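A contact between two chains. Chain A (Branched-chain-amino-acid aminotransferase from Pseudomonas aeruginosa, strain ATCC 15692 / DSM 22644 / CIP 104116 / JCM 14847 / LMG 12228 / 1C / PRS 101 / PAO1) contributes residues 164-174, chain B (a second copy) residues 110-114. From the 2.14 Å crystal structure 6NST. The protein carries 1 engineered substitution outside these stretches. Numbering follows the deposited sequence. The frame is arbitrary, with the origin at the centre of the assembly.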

# COMPACT_ATOMS: atom_id res chain seq x y z
N ALA A 164 8.29 -20.09 -4.74
CA ALA A 164 8.48 -18.69 -4.38
C ALA A 164 9.76 -18.11 -4.97
O ALA A 164 9.88 -16.88 -5.05
CB ALA A 164 8.50 -18.53 -2.86
N TYR A 165 10.70 -18.95 -5.40
CA TYR A 165 11.98 -18.47 -5.90
C TYR A 165 11.93 -18.04 -7.36
O TYR A 165 12.99 -17.83 -7.96
CB TYR A 165 13.06 -19.52 -5.68
CG TYR A 165 13.60 -19.49 -4.27
CD1 TYR A 165 12.88 -20.04 -3.21
CD2 TYR A 165 14.82 -18.89 -3.99
CE1 TYR A 165 13.37 -20.00 -1.92
CE2 TYR A 165 15.32 -18.85 -2.70
CZ TYR A 165 14.59 -19.40 -1.67
OH TYR A 165 15.07 -19.36 -0.39
N ILE A 166 10.74 -17.92 -7.95
CA ILE A 166 10.63 -17.24 -9.24
C ILE A 166 11.08 -15.80 -9.11
O ILE A 166 11.81 -15.27 -9.96
CB ILE A 166 9.19 -17.33 -9.77
CG1 ILE A 166 8.82 -18.78 -10.11
CG2 ILE A 166 9.01 -16.43 -10.98
CD1 ILE A 166 7.41 -18.93 -10.63
N ASN A 167 10.67 -15.13 -8.03
CA ASN A 167 11.00 -13.73 -7.83
C ASN A 167 12.51 -13.53 -7.70
O ASN A 167 13.05 -12.53 -8.17
CB ASN A 167 10.27 -13.20 -6.59
CG ASN A 167 10.49 -11.72 -6.37
OD1 ASN A 167 11.33 -11.32 -5.57
ND2 ASN A 167 9.73 -10.89 -7.08
N SER A 168 13.20 -14.48 -7.08
CA SER A 168 14.65 -14.40 -6.97
C SER A 168 15.31 -14.56 -8.33
O SER A 168 16.29 -13.87 -8.64
CB SER A 168 15.17 -15.46 -5.99
OG SER A 168 14.59 -15.29 -4.71
N MET A 169 14.80 -15.47 -9.17
CA MET A 169 15.37 -15.67 -10.49
C MET A 169 15.14 -14.46 -11.38
O MET A 169 16.03 -14.06 -12.15
CB MET A 169 14.78 -16.92 -11.14
CG MET A 169 15.19 -18.23 -10.49
SD MET A 169 14.52 -19.65 -11.36
CE MET A 169 15.23 -19.43 -12.98
N LEU A 170 13.95 -13.86 -11.30
CA LEU A 170 13.67 -12.66 -12.09
C LEU A 170 14.60 -11.52 -11.71
O LEU A 170 15.09 -10.78 -12.57
CB LEU A 170 12.21 -12.25 -11.92
CG LEU A 170 11.17 -13.20 -12.52
CD1 LEU A 170 9.75 -12.75 -12.18
CD2 LEU A 170 11.35 -13.29 -14.02
N ALA A 171 14.87 -11.37 -10.41
CA ALA A 171 15.71 -10.28 -9.93
C ALA A 171 17.19 -10.53 -10.21
O ALA A 171 17.92 -9.59 -10.57
CB ALA A 171 15.48 -10.06 -8.44
N LEU A 172 17.65 -11.77 -10.05
CA LEU A 172 19.05 -12.06 -10.31
C LEU A 172 19.39 -11.85 -11.78
O LEU A 172 20.42 -11.27 -12.12
CB LEU A 172 19.39 -13.50 -9.89
CG LEU A 172 20.83 -13.93 -10.19
CD1 LEU A 172 21.83 -13.04 -9.46
CD2 LEU A 172 21.06 -15.40 -9.84
N GLN A 173 18.51 -12.32 -12.68
CA GLN A 173 18.73 -12.12 -14.10
C GLN A 173 18.77 -10.64 -14.45
O GLN A 173 19.56 -10.21 -15.30
CB GLN A 173 17.65 -12.84 -14.91
CG GLN A 173 17.85 -12.76 -16.41
CD GLN A 173 19.22 -13.26 -16.84
OE1 GLN A 173 19.70 -14.28 -16.36
NE2 GLN A 173 19.86 -12.52 -17.74
N GLU A 174 17.93 -9.83 -13.81
CA GLU A 174 17.95 -8.39 -14.05
C GLU A 174 19.28 -7.79 -13.63
O GLU A 174 19.86 -6.97 -14.36
CB GLU A 174 16.80 -7.71 -13.32
CG GLU A 174 16.83 -6.19 -13.46
CD GLU A 174 15.76 -5.49 -12.63
OE1 GLU A 174 15.45 -5.97 -11.52
OE2 GLU A 174 15.22 -4.47 -13.10
N GLY B 110 21.77 -23.56 -10.08
CA GLY B 110 21.77 -22.17 -9.67
C GLY B 110 20.51 -21.44 -10.09
O GLY B 110 19.70 -21.92 -10.87
N LEU B 111 20.35 -20.23 -9.54
CA LEU B 111 19.22 -19.39 -9.88
C LEU B 111 19.36 -18.74 -11.26
O LEU B 111 18.37 -18.22 -11.78
CB LEU B 111 19.02 -18.31 -8.81
CG LEU B 111 18.62 -18.81 -7.42
CD1 LEU B 111 18.52 -17.65 -6.44
CD2 LEU B 111 17.31 -19.58 -7.48
N ARG B 112 20.55 -18.78 -11.85
CA ARG B 112 20.76 -18.21 -13.17
C ARG B 112 20.21 -19.14 -14.24
O ARG B 112 20.38 -20.36 -14.18
CB ARG B 112 22.25 -17.96 -13.42
N ALA B 113 19.54 -18.56 -15.24
CA ALA B 113 18.93 -19.33 -16.32
C ALA B 113 19.92 -19.69 -17.42
O ALA B 113 19.54 -20.41 -18.35
CB ALA B 113 17.76 -18.55 -16.92
N SER B 114 21.17 -19.23 -17.34
CA SER B 114 22.16 -19.53 -18.36
C SER B 114 22.58 -20.99 -18.26
O SER B 114 23.13 -21.42 -17.24
CB SER B 114 23.36 -18.61 -18.22

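Apolar packing around one side chain, Leu B111, dominates this contact. Of the 345 Å² buried between the stretches, counting both sides, Leu B111 contributes 122 Å², the largest share. Its CA-to-CB bond points toward the helix of chain A, and its m,t rotamer carries CD2 to Tyr A165 and Met A169 and CD1 to Ser A168, while Leu A172 packs on CB. Ser A168, Met A169 and Leu A172 lie on the helix, with Tyr A165 at the N-cap; steps of three and four residues keep them on about one side. Leu A172 CD2 lies 3.7 Å from Leu B111 CB, Met A169 CG 3.9 Å from Leu B111 CD2, and Ser A168, whose OG is hydrogen-bonded elsewhere in the structure, offers CB at 4.0 Å from Leu B111 CD1. Tyr A165 adds an oblique ring contact, CD2 to Leu B111 CD2 at 4.3 Å.

Contacts to the backbone supplement this packing. Met A169 CG approaches Leu B111 O at 3.4 Å, and Leu A172 CD2 lies 4.0 Å from Arg B112 N; both are van der Waals contacts.

No hydrogen bond crosses between the modelled atoms. The nearest polar approach, Gln A173 OE1 to Ala B113 N, is 4.4 Å, too long for one. Arg B112 is modelled only to CB, which points away, so its side chain supplies no evidence here.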